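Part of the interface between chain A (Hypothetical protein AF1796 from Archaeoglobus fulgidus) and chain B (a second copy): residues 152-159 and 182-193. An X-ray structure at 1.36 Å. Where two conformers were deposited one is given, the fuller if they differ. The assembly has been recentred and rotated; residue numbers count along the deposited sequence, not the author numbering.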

# COMPACT_ATOMS: atom_id res chain seq x y z
N LEU A 152 7.01 31.16 -1.78
CA LEU A 152 6.30 30.13 -1.02
C LEU A 152 6.94 28.75 -1.21
O LEU A 152 7.11 28.03 -0.23
CB LEU A 152 4.81 30.09 -1.39
CG LEU A 152 3.96 29.03 -0.69
CD1 LEU A 152 4.00 29.14 0.86
CD2 LEU A 152 2.52 29.04 -1.21
N SER A 153 7.33 28.41 -2.44
CA SER A 153 7.81 27.07 -2.72
C SER A 153 9.17 26.77 -2.11
O SER A 153 9.56 25.60 -1.95
CB SER A 153 7.89 26.86 -4.23
OG SER A 153 6.57 26.92 -4.79
N GLN A 154 9.91 27.82 -1.74
CA GLN A 154 11.18 27.60 -1.04
C GLN A 154 10.98 26.99 0.36
O GLN A 154 11.81 26.22 0.83
CB GLN A 154 11.97 28.91 -0.93
CG GLN A 154 13.33 28.78 -0.25
CD GLN A 154 14.25 27.78 -0.93
OE1 GLN A 154 14.48 27.88 -2.14
NE2 GLN A 154 14.77 26.83 -0.17
N LEU A 155 9.88 27.34 1.02
CA LEU A 155 9.52 26.78 2.33
C LEU A 155 8.62 25.57 2.18
O LEU A 155 8.73 24.65 2.98
CB LEU A 155 8.79 27.83 3.17
CG LEU A 155 9.63 29.03 3.59
CD1 LEU A 155 8.71 30.14 4.12
CD2 LEU A 155 10.68 28.64 4.62
N ALA A 156 7.76 25.59 1.17
CA ALA A 156 6.64 24.63 1.02
C ALA A 156 6.66 24.12 -0.42
O ALA A 156 5.85 24.54 -1.25
CB ALA A 156 5.32 25.30 1.36
N PRO A 157 7.63 23.26 -0.74
CA PRO A 157 7.82 22.87 -2.15
C PRO A 157 6.75 21.92 -2.64
O PRO A 157 6.11 21.20 -1.82
CB PRO A 157 9.19 22.16 -2.11
CG PRO A 157 9.26 21.55 -0.74
CD PRO A 157 8.65 22.65 0.13
N LEU A 158 6.58 21.85 -3.95
CA LEU A 158 5.81 20.78 -4.59
C LEU A 158 4.40 20.67 -4.05
O LEU A 158 3.87 19.57 -3.92
CB LEU A 158 6.51 19.43 -4.46
CG LEU A 158 7.84 19.29 -5.22
CD1 LEU A 158 8.39 17.87 -5.01
CD2 LEU A 158 7.81 19.74 -6.73
N GLY A 159 3.78 21.79 -3.73
CA GLY A 159 2.38 21.71 -3.29
C GLY A 159 2.15 21.34 -1.82
O GLY A 159 1.01 21.07 -1.42
N HIS B 182 20.87 24.25 1.05
CA HIS B 182 20.74 25.23 -0.01
C HIS B 182 20.02 24.65 -1.22
O HIS B 182 20.47 24.83 -2.36
CB HIS B 182 22.12 25.81 -0.35
CG HIS B 182 22.78 26.49 0.82
ND1 HIS B 182 23.54 25.81 1.75
CD2 HIS B 182 22.74 27.77 1.23
CE1 HIS B 182 23.98 26.66 2.66
NE2 HIS B 182 23.49 27.85 2.38
N LEU B 183 18.91 23.97 -0.98
CA LEU B 183 18.12 23.39 -2.05
C LEU B 183 16.97 24.31 -2.37
O LEU B 183 16.53 25.10 -1.52
CB LEU B 183 17.56 22.03 -1.65
CG LEU B 183 18.59 20.98 -1.22
CD1 LEU B 183 17.89 19.71 -0.74
CD2 LEU B 183 19.59 20.64 -2.36
N THR B 184 16.54 24.25 -3.62
CA THR B 184 15.33 24.94 -4.02
C THR B 184 14.33 23.93 -4.53
O THR B 184 14.63 22.75 -4.67
CB THR B 184 15.59 25.99 -5.10
OG1 THR B 184 16.12 25.35 -6.26
CG2 THR B 184 16.69 26.98 -4.66
N GLU B 185 13.13 24.41 -4.83
CA GLU B 185 12.10 23.51 -5.31
C GLU B 185 12.57 22.73 -6.54
O GLU B 185 12.27 21.55 -6.67
CB GLU B 185 10.81 24.25 -5.61
CG GLU B 185 9.68 23.32 -6.04
CD GLU B 185 8.42 24.07 -6.37
OE1 GLU B 185 8.47 24.94 -7.27
OE2 GLU B 185 7.38 23.82 -5.74
N LYS B 186 13.31 23.37 -7.45
CA LYS B 186 13.74 22.69 -8.67
C LYS B 186 14.60 21.49 -8.35
O LYS B 186 14.56 20.48 -9.07
CB LYS B 186 14.40 23.69 -9.62
CG LYS B 186 15.80 24.10 -9.29
CD LYS B 186 16.31 25.05 -10.37
CE LYS B 186 17.23 24.35 -11.35
NZ LYS B 186 16.55 24.01 -12.64
N ASP B 187 15.37 21.55 -7.27
CA ASP B 187 16.19 20.39 -6.90
C ASP B 187 15.34 19.18 -6.49
O ASP B 187 15.67 18.02 -6.79
CB ASP B 187 17.12 20.75 -5.75
CG ASP B 187 18.12 21.80 -6.12
OD1 ASP B 187 18.70 21.72 -7.24
OD2 ASP B 187 18.41 22.73 -5.36
N LEU B 188 14.24 19.44 -5.81
CA LEU B 188 13.31 18.39 -5.43
C LEU B 188 12.51 17.89 -6.62
O LEU B 188 12.29 16.68 -6.77
CB LEU B 188 12.37 18.90 -4.34
CG LEU B 188 12.94 18.95 -2.93
CD1 LEU B 188 14.18 19.90 -2.75
CD2 LEU B 188 11.83 19.34 -1.96
N GLU B 189 12.12 18.81 -7.50
CA GLU B 189 11.39 18.45 -8.69
C GLU B 189 12.20 17.50 -9.58
O GLU B 189 11.61 16.66 -10.25
CB GLU B 189 11.00 19.74 -9.42
CG GLU B 189 9.88 19.64 -10.43
CD GLU B 189 9.38 21.02 -10.85
OE1 GLU B 189 9.92 22.04 -10.36
OE2 GLU B 189 8.43 21.08 -11.66
N ALA B 190 13.54 17.59 -9.54
CA ALA B 190 14.36 16.69 -10.34
C ALA B 190 14.19 15.21 -9.92
O ALA B 190 14.38 14.31 -10.73
CB ALA B 190 15.84 17.10 -10.33
N ARG B 191 13.84 14.99 -8.66
CA ARG B 191 13.76 13.65 -8.11
C ARG B 191 12.35 13.11 -8.03
O ARG B 191 12.16 11.90 -7.86
CB ARG B 191 14.33 13.61 -6.70
CG ARG B 191 15.80 13.94 -6.66
CD ARG B 191 16.41 13.58 -5.31
NE ARG B 191 17.85 13.86 -5.24
CZ ARG B 191 18.39 15.00 -4.85
NH1 ARG B 191 17.62 16.03 -4.49
NH2 ARG B 191 19.71 15.12 -4.84
N HIS B 192 11.34 13.98 -8.08
CA HIS B 192 10.03 13.46 -7.81
C HIS B 192 9.47 12.62 -8.94
O HIS B 192 9.77 12.82 -10.14
CB HIS B 192 9.10 14.53 -7.32
CG HIS B 192 8.60 15.46 -8.37
ND1 HIS B 192 9.13 15.57 -9.64
CD2 HIS B 192 7.60 16.37 -8.30
CE1 HIS B 192 8.47 16.50 -10.30
NE2 HIS B 192 7.53 17.00 -9.52
N ALA B 193 8.68 11.63 -8.55
CA ALA B 193 8.02 10.71 -9.48
C ALA B 193 7.03 11.45 -10.32
O ALA B 193 6.25 12.27 -9.80
CB ALA B 193 7.30 9.59 -8.67
O HOH W 1 6.15 25.89 -7.90
O HOH W 2 12.37 27.05 -4.28

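The contact is a compact, mixed one, in which the end of a helix and the segment that follows it in chain A lie against the start and one side of a short helix in chain B, held by two hydrogen bonds, two bridging waters and a small apolar patch. Together the stretches bury 437 Å². The backbones come close at two places, Q154(A) CA lying 5.8 Å from T184(B) CA and P157(A) CA 5.4 Å from E185(B) CA.

At the first of these, the amide of Q154(A) reaches the backbone just ahead of the chain B helix. Its CA-to-CB bond points sideways, but the side chain bends back so that NE2 donates to L183(B) O at 2.8 Å, with a nearly straight N-H...O angle of 171°. The other end of the same amide, OE1, accepts from water 2 at 3.1 Å, and this water in turn accepts from E185(B) N at 2.8 Å. That backbone NH lies in the first turn of the helix, where no preceding turn supplies a carbonyl, and the water takes that role. T184(B), the N-cap residue, brings its methyl CG2 to 3.5 Å from Q154(A) OE1; its own backbone N is bound to D187(B) OD2 at 3.0 Å, which ties down the helix start.

E185(B) forms the second polar link. Its CA-to-CB bond points toward chain A, and the side chain is extended through chi1 and chi2 (both t), carrying the carboxylate to the backbone beyond P157(A). There OE2 accepts a hydrogen bond from L158(A) N at 2.8 Å and 167°. The same oxygen lies 3.3 Å from S153(A) OG, while water 1 donates to E185(B) OE1 at 2.6 Å and, weakly, to S153(A) OG at 3.3 Å. The carboxylate is thus bonded directly to L158(A) N and joined to S153(A) through water 1.

Beside these polar links, P157(A) and L158(A) supply chain A's share of the apolar surface. The P157(A) CA-to-CB bond points toward chain B, and P157(A) CG meets L188(B) CD2 at 3.6 Å. L158(A) loses 106 Å² to the other stretch, the largest share of any residue here. Although its CA-to-CB bond points sideways, its branched end comes nearer: L158(A) CD1 and CD2 both lie 3.7 Å from H192(B) CD2, CD1 approaching the ring obliquely; CD1 is also 4.2 Å from L188(B) CB, and CD2 4.2 Å from E189(B) CB. L158(A) therefore combines a main-chain hydrogen bond with side-chain packing against the chain B helix and H192(B) beyond it.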